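Local coordinates for structural protein ORF273 (Acidianus two-tailed virus, PDB 4ART) that is a virion protein of unknown molecular role, stable to heat and acid, and probably contributes to the structure of the virus particle, at residues A[59-64]-A[87-92]; A[91-96]-A[141-146]; A[206-211]-A[233-238]; A[246-251]-A[261-266]. All blocks are in the same frame, centred on the assembly; numbering follows the deposited sequence.

Contact 1 of 4, residues A[59-64]-A[87-92]; sequences YYILRD and IYAFVE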
loop_
_atom_site.group_PDB
_atom_site.type_symbol
_atom_site.label_atom_id
_atom_site.label_comp_id
_atom_site.label_asym_id
_atom_site.label_seq_id
_atom_site.Cartn_x
_atom_site.Cartn_y
_atom_site.Cartn_z
ATOM N N TYR A 59 6.526 8.001 -13.577
ATOM C CA TYR A 59 6.898 8.790 -14.742
ATOM C C TYR A 59 6.169 10.104 -14.795
ATOM O O TYR A 59 5.082 10.241 -14.236
ATOM C CB TYR A 59 6.523 8.065 -16.042
ATOM C CG TYR A 59 7.126 6.703 -16.243
ATOM C CD1 TYR A 59 8.320 6.546 -16.942
ATOM C CD2 TYR A 59 6.442 5.553 -15.854
ATOM C CE1 TYR A 59 8.862 5.287 -17.166
ATOM C CE2 TYR A 59 6.977 4.289 -16.070
ATOM C CZ TYR A 59 8.177 4.164 -16.739
ATOM O OH TYR A 59 8.676 2.924 -16.972
ATOM N N TYR A 60 6.729 11.048 -15.563
ATOM C CA TYR A 60 6.037 12.279 -15.895
ATOM C C TYR A 60 5.825 12.311 -17.410
ATOM O O TYR A 60 6.699 11.898 -18.171
ATOM C CB TYR A 60 6.834 13.517 -15.496
ATOM C CG TYR A 60 7.130 13.670 -14.015
ATOM C CD1 TYR A 60 6.113 13.599 -13.069
ATOM C CD2 TYR A 60 8.400 14.023 -13.575
ATOM C CE1 TYR A 60 6.375 13.800 -11.708
ATOM C CE2 TYR A 60 8.667 14.241 -12.227
ATOM C CZ TYR A 60 7.657 14.108 -11.292
ATOM O OH TYR A 60 7.941 14.305 -9.959
ATOM N N ILE A 61 4.676 12.805 -17.841
ATOM C CA ILE A 61 4.398 13.034 -19.246
ATOM C C ILE A 61 4.344 14.540 -19.365
ATOM O O ILE A 61 3.634 15.210 -18.599
ATOM C CB ILE A 61 3.148 12.319 -19.850
ATOM C CG1 ILE A 61 3.210 10.798 -19.601
ATOM C CG2 ILE A 61 3.022 12.609 -21.362
ATOM C CD1 ILE A 61 1.965 10.001 -20.030
ATOM N N LEU A 62 5.157 15.069 -20.283
ATOM C CA LEU A 62 5.255 16.489 -20.531
ATOM C C LEU A 62 4.168 16.919 -21.487
ATOM O O LEU A 62 3.498 16.074 -22.107
ATOM C CB LEU A 62 6.670 16.887 -21.018
ATOM C CG LEU A 62 7.822 16.772 -20.001
ATOM C CD1 LEU A 62 9.033 17.556 -20.448
ATOM C CD2 LEU A 62 7.399 16.953 -18.547
ATOM N N ARG A 63 3.941 18.227 -21.562
ATOM C CA ARG A 63 2.877 18.811 -22.366
ATOM C C ARG A 63 3.103 18.500 -23.879
ATOM O O ARG A 63 2.144 18.402 -24.623
ATOM C CB ARG A 63 2.790 20.324 -22.014
ATOM C CG ARG A 63 1.528 21.056 -22.435
ATOM C CD ARG A 63 0.260 20.712 -21.677
ATOM N NE ARG A 63 -0.929 21.272 -22.332
ATOM C CZ ARG A 63 -1.557 20.725 -23.372
ATOM N NH1 ARG A 63 -1.120 19.583 -23.899
ATOM N NH2 ARG A 63 -2.621 21.319 -23.901
ATOM N N ASP A 64 4.365 18.215 -24.275
ATOM C CA ASP A 64 4.780 17.851 -25.633
ATOM C C ASP A 64 4.679 16.330 -25.883
ATOM O O ASP A 64 5.072 15.863 -26.947
ATOM C CB ASP A 64 6.202 18.361 -25.932
ATOM C CG ASP A 64 7.319 17.803 -25.043
ATOM O OD1 ASP A 64 7.059 16.843 -24.272
ATOM O OD2 ASP A 64 8.445 18.298 -25.140
ATOM N N ILE A 87 5.386 19.466 -16.631
ATOM C CA ILE A 87 4.706 18.218 -16.265
ATOM C C ILE A 87 3.202 18.352 -16.498
ATOM O O ILE A 87 2.560 19.237 -15.922
ATOM C CB ILE A 87 5.056 17.765 -14.822
ATOM C CG1 ILE A 87 6.565 17.516 -14.687
ATOM C CG2 ILE A 87 4.231 16.504 -14.423
ATOM C CD1 ILE A 87 7.090 17.510 -13.294
ATOM N N TYR A 88 2.652 17.466 -17.333
ATOM C CA TYR A 88 1.240 17.444 -17.716
ATOM C C TYR A 88 0.478 16.270 -17.053
ATOM O O TYR A 88 -0.700 16.409 -16.699
ATOM C CB TYR A 88 1.156 17.333 -19.241
ATOM C CG TYR A 88 -0.237 17.385 -19.825
ATOM C CD1 TYR A 88 -1.099 18.435 -19.525
ATOM C CD2 TYR A 88 -0.665 16.430 -20.744
ATOM C CE1 TYR A 88 -2.358 18.529 -20.120
ATOM C CE2 TYR A 88 -1.927 16.517 -21.349
ATOM C CZ TYR A 88 -2.766 17.569 -21.031
ATOM O OH TYR A 88 -4.003 17.665 -21.608
ATOM N N ALA A 89 1.149 15.118 -16.907
ATOM C CA ALA A 89 0.576 13.911 -16.310
ATOM C C ALA A 89 1.603 13.190 -15.470
ATOM O O ALA A 89 2.792 13.163 -15.817
ATOM C CB ALA A 89 0.034 12.977 -17.394
ATOM N N PHE A 90 1.141 12.618 -14.349
ATOM C CA PHE A 90 1.955 11.814 -13.432
ATOM C C PHE A 90 1.508 10.363 -13.607
ATOM O O PHE A 90 0.320 10.095 -13.629
ATOM C CB PHE A 90 1.765 12.286 -11.985
ATOM C CG PHE A 90 2.476 11.456 -10.947
ATOM C CD1 PHE A 90 3.859 11.500 -10.824
ATOM C CD2 PHE A 90 1.764 10.638 -10.084
ATOM C CE1 PHE A 90 4.517 10.737 -9.855
ATOM C CE2 PHE A 90 2.417 9.875 -9.121
ATOM C CZ PHE A 90 3.790 9.942 -8.989
ATOM N N VAL A 91 2.458 9.446 -13.796
ATOM C CA VAL A 91 2.169 8.035 -14.036
ATOM C C VAL A 91 2.697 7.199 -12.871
ATOM O O VAL A 91 3.859 7.302 -12.519
ATOM C CB VAL A 91 2.762 7.529 -15.384
ATOM C CG1 VAL A 91 2.304 6.107 -15.698
ATOM C CG2 VAL A 91 2.442 8.463 -16.532
ATOM N N GLU A 92 1.827 6.356 -12.297
ATOM C CA GLU A 92 2.178 5.398 -11.260
ATOM C C GLU A 92 1.945 4.001 -11.854
ATOM O O GLU A 92 0.818 3.656 -12.232
ATOM C CB GLU A 92 1.339 5.620 -9.990
ATOM C CG GLU A 92 1.528 4.560 -8.920
ATOM C CD GLU A 92 0.978 4.884 -7.541
ATOM O OE1 GLU A 92 0.269 5.907 -7.390
ATOM O OE2 GLU A 92 1.254 4.099 -6.604
#

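Contact 2 of 4, residues A[91-96]-A[141-146]; sequences VETDVT and IHAVVE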
loop_
_atom_site.group_PDB
_atom_site.type_symbol
_atom_site.label_atom_id
_atom_site.label_comp_id
_atom_site.label_asym_id
_atom_site.label_seq_id
_atom_site.Cartn_x
_atom_site.Cartn_y
_atom_site.Cartn_z
ATOM N N VAL A 91 2.458 9.446 -13.796
ATOM C CA VAL A 91 2.169 8.035 -14.036
ATOM C C VAL A 91 2.697 7.199 -12.871
ATOM O O VAL A 91 3.859 7.302 -12.519
ATOM C CB VAL A 91 2.762 7.529 -15.384
ATOM C CG1 VAL A 91 2.304 6.107 -15.698
ATOM C CG2 VAL A 91 2.442 8.463 -16.532
ATOM N N GLU A 92 1.827 6.356 -12.297
ATOM C CA GLU A 92 2.178 5.398 -11.260
ATOM C C GLU A 92 1.945 4.001 -11.854
ATOM O O GLU A 92 0.818 3.656 -12.232
ATOM C CB GLU A 92 1.339 5.620 -9.990
ATOM C CG GLU A 92 1.528 4.560 -8.920
ATOM C CD GLU A 92 0.978 4.884 -7.541
ATOM O OE1 GLU A 92 0.269 5.907 -7.390
ATOM O OE2 GLU A 92 1.254 4.099 -6.604
ATOM N N THR A 93 3.008 3.206 -11.937
ATOM C CA THR A 93 2.938 1.849 -12.459
ATOM C C THR A 93 3.015 0.823 -11.329
ATOM O O THR A 93 3.946 0.847 -10.525
ATOM C CB THR A 93 4.004 1.634 -13.523
ATOM O OG1 THR A 93 3.910 2.703 -14.460
ATOM C CG2 THR A 93 3.859 0.299 -14.237
ATOM N N ASP A 94 1.999 -0.049 -11.257
ATOM C CA ASP A 94 1.949 -1.155 -10.295
ATOM C C ASP A 94 2.138 -2.406 -11.142
ATOM O O ASP A 94 1.645 -2.474 -12.289
ATOM C CB ASP A 94 0.576 -1.242 -9.594
ATOM C CG ASP A 94 0.385 -0.415 -8.339
ATOM O OD1 ASP A 94 1.399 -0.090 -7.681
ATOM O OD2 ASP A 94 -0.789 -0.167 -7.966
ATOM N N VAL A 95 2.820 -3.392 -10.585
ATOM C CA VAL A 95 3.072 -4.664 -11.242
ATOM C C VAL A 95 2.444 -5.758 -10.385
ATOM O O VAL A 95 2.612 -5.773 -9.169
ATOM C CB VAL A 95 4.579 -4.856 -11.541
ATOM C CG1 VAL A 95 4.951 -6.323 -11.699
ATOM C CG2 VAL A 95 4.989 -4.051 -12.776
ATOM N N THR A 96 1.670 -6.640 -11.014
ATOM C CA THR A 96 0.966 -7.690 -10.294
ATOM C C THR A 96 1.151 -9.063 -10.942
ATOM O O THR A 96 1.486 -9.157 -12.121
ATOM C CB THR A 96 -0.496 -7.264 -10.088
ATOM O OG1 THR A 96 -1.123 -8.155 -9.169
ATOM C CG2 THR A 96 -1.266 -7.204 -11.395
ATOM N N ILE A 141 -2.248 9.159 -13.850
ATOM C CA ILE A 141 -2.373 7.898 -14.601
ATOM C C ILE A 141 -1.889 6.719 -13.765
ATOM O O ILE A 141 -0.784 6.736 -13.236
ATOM C CB ILE A 141 -1.651 7.969 -15.987
ATOM C CG1 ILE A 141 -2.131 9.181 -16.805
ATOM C CG2 ILE A 141 -1.798 6.665 -16.759
ATOM C CD1 ILE A 141 -1.414 9.384 -18.181
ATOM N N HIS A 142 -2.729 5.702 -13.662
ATOM C CA HIS A 142 -2.391 4.475 -12.973
ATOM C C HIS A 142 -2.329 3.375 -13.997
ATOM O O HIS A 142 -3.344 3.083 -14.633
ATOM C CB HIS A 142 -3.409 4.150 -11.867
ATOM C CG HIS A 142 -2.996 2.978 -10.997
ATOM N ND1 HIS A 142 -3.923 2.273 -10.278
ATOM C CD2 HIS A 142 -1.762 2.463 -10.715
ATOM C CE1 HIS A 142 -3.253 1.333 -9.616
ATOM N NE2 HIS A 142 -1.954 1.398 -9.845
ATOM N N ALA A 143 -1.113 2.842 -14.231
ATOM C CA ALA A 143 -0.860 1.748 -15.170
ATOM C C ALA A 143 -0.640 0.484 -14.373
ATOM O O ALA A 143 0.098 0.507 -13.401
ATOM C CB ALA A 143 0.350 2.047 -16.040
ATOM N N VAL A 144 -1.335 -0.595 -14.727
ATOM C CA VAL A 144 -1.197 -1.873 -14.014
ATOM C C VAL A 144 -0.783 -2.949 -14.987
ATOM O O VAL A 144 -1.450 -3.156 -16.002
ATOM C CB VAL A 144 -2.458 -2.282 -13.184
ATOM C CG1 VAL A 144 -2.149 -3.440 -12.231
ATOM C CG2 VAL A 144 -3.030 -1.090 -12.414
ATOM N N VAL A 145 0.342 -3.594 -14.710
ATOM C CA VAL A 145 0.844 -4.680 -15.545
ATOM C C VAL A 145 0.675 -6.009 -14.806
ATOM O O VAL A 145 1.116 -6.142 -13.654
ATOM C CB VAL A 145 2.297 -4.455 -16.019
ATOM C CG1 VAL A 145 2.679 -5.462 -17.096
ATOM C CG2 VAL A 145 2.494 -3.033 -16.531
ATOM N N GLU A 146 0.014 -6.969 -15.468
ATOM C CA GLU A 146 -0.210 -8.326 -14.973
ATOM C C GLU A 146 0.821 -9.280 -15.606
ATOM O O GLU A 146 0.897 -9.362 -16.835
ATOM C CB GLU A 146 -1.657 -8.783 -15.270
ATOM C CG GLU A 146 -1.915 -10.279 -15.181
ATOM C CD GLU A 146 -1.862 -10.923 -13.809
ATOM O OE1 GLU A 146 -1.876 -10.200 -12.784
ATOM O OE2 GLU A 146 -1.818 -12.173 -13.766
#

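Contact 3 of 4, residues A[206-211]-A[233-238]; sequences AGYTYD and LKIAHA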
loop_
_atom_site.group_PDB
_atom_site.type_symbol
_atom_site.label_atom_id
_atom_site.label_comp_id
_atom_site.label_asym_id
_atom_site.label_seq_id
_atom_site.Cartn_x
_atom_site.Cartn_y
_atom_site.Cartn_z
ATOM N N ALA A 206 -21.074 6.031 0.451
ATOM C CA ALA A 206 -22.084 5.228 1.145
ATOM C C ALA A 206 -21.960 5.301 2.702
ATOM O O ALA A 206 -22.127 4.302 3.401
ATOM C CB ALA A 206 -22.059 3.793 0.640
ATOM N N GLY A 207 -21.650 6.501 3.206
ATOM C CA GLY A 207 -21.516 6.768 4.631
ATOM C C GLY A 207 -20.165 6.452 5.241
ATOM O O GLY A 207 -19.970 6.633 6.445
ATOM N N TYR A 208 -19.237 5.948 4.431
ATOM C CA TYR A 208 -17.906 5.571 4.899
ATOM C C TYR A 208 -16.895 6.654 4.628
ATOM O O TYR A 208 -16.964 7.355 3.607
ATOM C CB TYR A 208 -17.438 4.303 4.163
ATOM C CG TYR A 208 -18.291 3.090 4.452
ATOM C CD1 TYR A 208 -18.143 2.381 5.637
ATOM C CD2 TYR A 208 -19.209 2.621 3.516
ATOM C CE1 TYR A 208 -18.941 1.279 5.922
ATOM C CE2 TYR A 208 -19.985 1.485 3.772
ATOM C CZ TYR A 208 -19.831 0.809 4.970
ATOM O OH TYR A 208 -20.569 -0.316 5.242
ATOM N N THR A 209 -15.902 6.732 5.503
ATOM C CA THR A 209 -14.759 7.612 5.313
ATOM C C THR A 209 -14.000 6.976 4.140
ATOM O O THR A 209 -14.234 5.797 3.833
ATOM C CB THR A 209 -13.873 7.654 6.531
ATOM O OG1 THR A 209 -13.351 6.353 6.799
ATOM C CG2 THR A 209 -14.533 8.251 7.736
ATOM N N TYR A 210 -13.102 7.740 3.499
ATOM C CA TYR A 210 -12.322 7.275 2.343
ATOM C C TYR A 210 -11.472 6.047 2.660
ATOM O O TYR A 210 -11.366 5.139 1.834
ATOM C CB TYR A 210 -11.427 8.419 1.845
ATOM C CG TYR A 210 -10.692 8.090 0.564
ATOM C CD1 TYR A 210 -11.320 8.208 -0.675
ATOM C CD2 TYR A 210 -9.370 7.654 0.589
ATOM C CE1 TYR A 210 -10.650 7.886 -1.859
ATOM C CE2 TYR A 210 -8.705 7.298 -0.581
ATOM C CZ TYR A 210 -9.338 7.447 -1.802
ATOM O OH TYR A 210 -8.654 7.143 -2.941
ATOM N N ASP A 211 -10.815 6.043 3.831
ATOM C CA ASP A 211 -9.949 4.926 4.200
ATOM C C ASP A 211 -10.729 3.623 4.376
ATOM O O ASP A 211 -10.255 2.571 3.960
ATOM C CB ASP A 211 -9.056 5.292 5.413
ATOM C CG ASP A 211 -7.903 6.245 5.071
ATOM O OD1 ASP A 211 -7.795 6.647 3.900
ATOM O OD2 ASP A 211 -7.117 6.611 6.001
ATOM N N LEU A 233 -20.350 -3.628 -2.526
ATOM C CA LEU A 233 -21.267 -3.294 -3.615
ATOM C C LEU A 233 -21.902 -1.920 -3.361
ATOM O O LEU A 233 -22.032 -1.144 -4.305
ATOM C CB LEU A 233 -22.321 -4.391 -3.753
ATOM C CG LEU A 233 -21.977 -5.669 -4.538
ATOM C CD1 LEU A 233 -20.570 -6.185 -4.385
ATOM C CD2 LEU A 233 -23.009 -6.738 -4.294
ATOM N N LYS A 234 -22.256 -1.603 -2.087
ATOM C CA LYS A 234 -22.790 -0.290 -1.699
ATOM C C LYS A 234 -21.779 0.811 -2.033
ATOM O O LYS A 234 -22.134 1.813 -2.654
ATOM C CB LYS A 234 -23.162 -0.252 -0.196
ATOM C CG LYS A 234 -24.664 -0.289 0.036
ATOM C CD LYS A 234 -25.046 -0.418 1.507
ATOM C CE LYS A 234 -26.544 -0.629 1.644
ATOM N NZ LYS A 234 -27.065 -0.256 2.992
ATOM N N ILE A 235 -20.503 0.589 -1.678
ATOM C CA ILE A 235 -19.418 1.535 -1.945
ATOM C C ILE A 235 -19.205 1.662 -3.454
ATOM O O ILE A 235 -19.051 2.785 -3.940
ATOM C CB ILE A 235 -18.133 1.130 -1.195
ATOM C CG1 ILE A 235 -18.349 1.211 0.336
ATOM C CG2 ILE A 235 -16.949 2.011 -1.651
ATOM C CD1 ILE A 235 -17.285 0.557 1.227
ATOM N N ALA A 236 -19.163 0.511 -4.175
ATOM C CA ALA A 236 -18.986 0.434 -5.624
ATOM C C ALA A 236 -20.050 1.277 -6.328
ATOM O O ALA A 236 -19.702 2.116 -7.157
ATOM C CB ALA A 236 -19.100 -1.016 -6.105
ATOM N N HIS A 237 -21.336 1.081 -5.963
ATOM C CA HIS A 237 -22.457 1.807 -6.533
ATOM C C HIS A 237 -22.287 3.309 -6.369
ATOM O O HIS A 237 -22.447 4.026 -7.349
ATOM C CB HIS A 237 -23.792 1.338 -5.920
ATOM C CG HIS A 237 -24.281 0.047 -6.489
ATOM N ND1 HIS A 237 -24.826 -0.955 -5.689
ATOM C CD2 HIS A 237 -24.544 -0.254 -7.779
ATOM C CE1 HIS A 237 -25.191 -1.908 -6.521
ATOM N NE2 HIS A 237 -25.083 -1.510 -7.791
ATOM N N ALA A 238 -21.926 3.774 -5.143
ATOM C CA ALA A 238 -21.722 5.193 -4.845
ATOM C C ALA A 238 -20.518 5.742 -5.602
ATOM O O ALA A 238 -20.603 6.817 -6.171
ATOM C CB ALA A 238 -21.556 5.415 -3.345
#

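Contact 4 of 4, residues A[246-251]-A[261-266]; sequences PYQVCY and IDCLKL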
loop_
_atom_site.group_PDB
_atom_site.type_symbol
_atom_site.label_atom_id
_atom_site.label_comp_id
_atom_site.label_asym_id
_atom_site.label_seq_id
_atom_site.Cartn_x
_atom_site.Cartn_y
_atom_site.Cartn_z
ATOM N N PRO A 246 -12.611 6.981 -14.796
ATOM C CA PRO A 246 -11.327 7.127 -15.502
ATOM C C PRO A 246 -11.431 6.687 -16.971
ATOM O O PRO A 246 -12.250 5.843 -17.299
ATOM C CB PRO A 246 -10.391 6.157 -14.757
ATOM C CG PRO A 246 -11.260 5.111 -14.265
ATOM C CD PRO A 246 -12.603 5.780 -13.934
ATOM N N TYR A 247 -10.597 7.235 -17.837
ATOM C CA TYR A 247 -10.544 6.791 -19.215
ATOM C C TYR A 247 -9.639 5.580 -19.144
ATOM O O TYR A 247 -8.496 5.673 -18.697
ATOM C CB TYR A 247 -9.945 7.880 -20.077
ATOM C CG TYR A 247 -10.097 7.645 -21.552
ATOM C CD1 TYR A 247 -11.195 8.146 -22.248
ATOM C CD2 TYR A 247 -9.104 6.985 -22.278
ATOM C CE1 TYR A 247 -11.288 8.022 -23.628
ATOM C CE2 TYR A 247 -9.172 6.882 -23.658
ATOM C CZ TYR A 247 -10.271 7.394 -24.326
ATOM O OH TYR A 247 -10.373 7.241 -25.675
ATOM N N GLN A 248 -10.189 4.419 -19.478
ATOM C CA GLN A 248 -9.498 3.144 -19.308
ATOM C C GLN A 248 -9.111 2.481 -20.624
ATOM O O GLN A 248 -9.972 2.269 -21.486
ATOM C CB GLN A 248 -10.386 2.234 -18.450
ATOM C CG GLN A 248 -9.742 0.933 -17.997
ATOM C CD GLN A 248 -10.655 0.233 -17.015
ATOM O OE1 GLN A 248 -11.215 -0.813 -17.330
ATOM N NE2 GLN A 248 -10.848 0.807 -15.805
ATOM N N VAL A 249 -7.795 2.196 -20.805
ATOM C CA VAL A 249 -7.281 1.553 -22.044
ATOM C C VAL A 249 -6.521 0.282 -21.677
ATOM O O VAL A 249 -5.684 0.318 -20.770
ATOM C CB VAL A 249 -6.468 2.498 -22.988
ATOM C CG1 VAL A 249 -6.078 1.810 -24.289
ATOM C CG2 VAL A 249 -7.224 3.779 -23.276
ATOM N N CYS A 250 -6.833 -0.840 -22.372
ATOM C CA CYS A 250 -6.262 -2.153 -22.096
ATOM C C CYS A 250 -5.536 -2.780 -23.267
ATOM O O CYS A 250 -5.785 -2.441 -24.418
ATOM C CB CYS A 250 -7.282 -3.101 -21.472
ATOM S SG CYS A 250 -8.103 -2.444 -20.006
ATOM N N TYR A 251 -4.553 -3.628 -22.950
ATOM C CA TYR A 251 -3.654 -4.271 -23.903
ATOM C C TYR A 251 -3.265 -5.668 -23.435
ATOM O O TYR A 251 -3.225 -5.939 -22.230
ATOM C CB TYR A 251 -2.348 -3.465 -24.020
ATOM C CG TYR A 251 -2.503 -1.979 -24.264
ATOM C CD1 TYR A 251 -2.664 -1.087 -23.198
ATOM C CD2 TYR A 251 -2.425 -1.453 -25.553
ATOM C CE1 TYR A 251 -2.748 0.286 -23.414
ATOM C CE2 TYR A 251 -2.555 -0.087 -25.784
ATOM C CZ TYR A 251 -2.672 0.781 -24.708
ATOM O OH TYR A 251 -2.750 2.126 -24.951
ATOM N N ILE A 261 -6.810 -4.319 -26.613
ATOM C CA ILE A 261 -7.859 -5.270 -26.279
ATOM C C ILE A 261 -8.968 -4.511 -25.521
ATOM O O ILE A 261 -8.670 -3.520 -24.842
ATOM C CB ILE A 261 -7.301 -6.532 -25.514
ATOM C CG1 ILE A 261 -8.309 -7.713 -25.539
ATOM C CG2 ILE A 261 -6.810 -6.215 -24.110
ATOM C CD1 ILE A 261 -7.899 -9.003 -24.705
ATOM N N ASP A 262 -10.229 -4.953 -25.656
ATOM C CA ASP A 262 -11.326 -4.372 -24.894
ATOM C C ASP A 262 -11.096 -4.715 -23.409
ATOM O O ASP A 262 -10.791 -5.861 -23.087
ATOM C CB ASP A 262 -12.679 -4.914 -25.341
ATOM C CG ASP A 262 -13.803 -4.170 -24.650
ATOM O OD1 ASP A 262 -13.975 -2.971 -24.935
ATOM O OD2 ASP A 262 -14.388 -4.731 -23.693
ATOM N N CYS A 263 -11.244 -3.722 -22.520
ATOM C CA CYS A 263 -11.043 -3.873 -21.082
ATOM C C CYS A 263 -12.016 -4.816 -20.481
ATOM O O CYS A 263 -11.673 -5.517 -19.529
ATOM C CB CYS A 263 -11.092 -2.527 -20.376
ATOM S SG CYS A 263 -9.718 -1.442 -20.784
ATOM N N LEU A 264 -13.249 -4.784 -20.981
ATOM C CA LEU A 264 -14.266 -5.684 -20.453
ATOM C C LEU A 264 -14.039 -7.111 -20.925
ATOM O O LEU A 264 -14.296 -8.038 -20.158
ATOM C CB LEU A 264 -15.686 -5.146 -20.667
ATOM C CG LEU A 264 -15.898 -3.745 -20.060
ATOM C CD1 LEU A 264 -17.183 -3.142 -20.528
ATOM C CD2 LEU A 264 -15.824 -3.773 -18.526
ATOM N N LYS A 265 -13.406 -7.285 -22.106
ATOM C CA LYS A 265 -13.016 -8.614 -22.585
ATOM C C LYS A 265 -11.904 -9.131 -21.648
ATOM O O LYS A 265 -11.911 -10.302 -21.270
ATOM C CB LYS A 265 -12.533 -8.548 -24.050
ATOM C CG LYS A 265 -12.147 -9.895 -24.675
ATOM C CD LYS A 265 -13.348 -10.650 -25.262
ATOM C CE LYS A 265 -12.979 -12.032 -25.753
ATOM N NZ LYS A 265 -14.099 -12.671 -26.497
ATOM N N LEU A 266 -11.005 -8.223 -21.216
ATOM C CA LEU A 266 -9.889 -8.479 -20.312
ATOM C C LEU A 266 -10.273 -9.146 -18.989
ATOM O O LEU A 266 -9.602 -10.093 -18.588
ATOM C CB LEU A 266 -9.116 -7.175 -20.046
ATOM C CG LEU A 266 -7.783 -7.315 -19.362
ATOM C CD1 LEU A 266 -6.916 -8.247 -20.114
ATOM C CD2 LEU A 266 -7.105 -5.988 -19.227
HETATM O O HOH W 1 -8.787 -0.927 -24.724
#

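Contact 1 of 4, residues A[59-64]-A[87-92]
Strands 59-62 and 87-92 run antiparallel, their short axes 148° apart, and pair regularly from Tyr59-Val91 to Ile61-Ala89. Tyr59 and Val91 exchange two backbone bonds, and Ile61 N gives an almost straight one to Ala89 O at 2.8 Å. The register then slips by one residue: Ile61 O accepts from both Tyr88 N (2.8 Å) and Ala89 N (3.0 Å), a classic beta bulge. There Tyr88 has CG anti to the backbone N (chi1 -176°), and its ring reaches the turn after the first strand. The Arg63 chain, bent at chi2 (71°), lays its guanidinium flat on one face of that ring in a cation-pi stack, with Arg63 CD 3.4 Å from Tyr88 CD1. Beyond the bulge Ile87 sets its CD1 methyl over the middle of the Tyr60 ring, 3.7 Å from the centroid, a CH-pi contact. Tyr60 and Phe90 touch rim to rim, Tyr60 CE1 lying 3.5 Å from Phe90 CD1. On the face opposite Tyr60 and Phe90 lie Tyr59, Ile61, Ala89 and Val91, with Ile61 CD1 3.9 Å from Val91 CG2. Of these, Tyr59, Ile61 and Val91 meet helix 23-44, while Ala89 touches Tyr139 and Ile141 of strand 139-146, the next strand over. Across the sheet, Tyr60 lies against helix 70-78 and bonds Asp74 through its hydroxyl.

Contact 2 of 4, residues A[91-96]-A[141-146]
His142 NE2 gives one short but bent hydrogen bond, to Asp94 OD2 at 2.7 Å, and the other ring nitrogen, ND1, makes a weak one to Gly109 O, so the imidazole is held at both nitrogens. With CG anti to the backbone N (chi1 -172°), the ring leans toward strand 91-96. Asp94 OD2 lies near the ring plane, yet the donor comes from above the carboxylate, whose plane stands 83° from the ring. Glu92 O sits at the ring edge, 3.2 Å from His142 CD2. The carboxylate, if charged, may favour a protonated imidazole. Beneath, the strands run parallel, 21° apart, in unbroken register from Val91-Ile141 to Thr96-Glu146, with five backbone bonds; Thr96 N to Val145 O is 2.7 Å. Further along, Thr96 CG2 touches Glu146 OE1 at 3.4 Å. Helix 99-108 covers this end of the His142 face, Phe102 meeting Thr96, Val144 and Glu146. On the other face Val91, Thr93, Ala143 and Val145 rest on helix 23-44, and strands 58-62 and 154-161 flank the pair.

Contact 3 of 4, residues A[206-211]-A[233-238]
The ring of Tyr208 is the flat group that carries this contact, and its CD2 and CE2 atoms are what meet helix 229-242. Ile235 reaches it obliquely: Ile235 CG1 and Ile235 CD1 each lie 3.6 Å from Tyr208 CD2, and the two side chains cross at about a right angle. Tyr208 CG stands anti to the carbonyl carbon (chi1 -64°), and Ile235 CG1 takes the same position on its own backbone (chi1 -65°), followed by an extended chi2 (167°) that carries the CD1 methyl to the ring. In the fold this is a loop leading into helix 210-221, with Thr209 at the N-cap position, laid against the flank of helix 229-242. Ile235 also packs on Ala213 and Ile216 of helix 210-221, so the two helices meet beside the ring. Earlier in the loop, Ala206 points its methyl at the helix backbone, with Ala206 CB 3.8 Å from Lys234 O; one turn on, Ala238 CB lies 3.9 Å from Ala206 N. No hydrogen bond joins the segments. The loop also faces the second subunit: Tyr208 packs on Asn192 of that chain, Thr209 OG1 hydrogen-bonds its Glu200, and Asp211 forms a salt bridge with its Arg215.

Contact 4 of 4, residues A[246-251]-A[261-266]
Cys263, in the first turn of a short helix, points toward strand 247-251, and its sulphur joins that of Cys250, Cys250 SG to Cys263 SG 2.1 Å, about a chi3 of 106°. Both SG atoms stand anti to their own carbonyl carbon (chi1 -53° and -68°). Leu266, one turn on, comes in beside the bridge, Leu266 CD2 3.7 Å from Cys250 CB. Elsewhere around the bridge the extended Gln248 brings OE1 to 3.5 Å from Cys263 CB, while its NE2 bonds Asn158. Ile261 sets its CG2 against the backbone of Tyr251, 3.6 Å from Tyr251 N. Ile261 N bonds Cys250 O at 3.1 Å from above the carbonyl plane, and a water accepts from Cys250 N and donates to Ile261 O. Asp262 OD2 accepts from Lys265 N and, weakly, from Leu264 N, so Asp262 caps the helix N-terminus. This is a disulfide tying the helix after a beta hairpin, strands 247-253 and 258-261, back to the hairpin's first strand.

Contacts 1, 2 and 4 all belong to one mixed seven-stranded sheet; contact 3 lies apart from it among helices. Contacts 1 and 2 share strand 87-96, including Val91 and Glu92, and touch directly: Ile61 and Ala89 pack on Ile141. Strand 154-161 separates contact 2 from contact 4, whose centres are 13 Å apart, while centres of contacts 1 and 4 stand 21 Å apart. Along the chain the order is 1, 2, 3, 4. Contact 3 lies 24 Å from contacts 2 and 4 and 30 Å from contact 1, centre to centre; its helix 229-242 precedes strand 247-253. Contacts 1 and 2 are buried, contact 4, beside outermost strand 258-261, partly so; contact 3, at the surface, borders the second subunit.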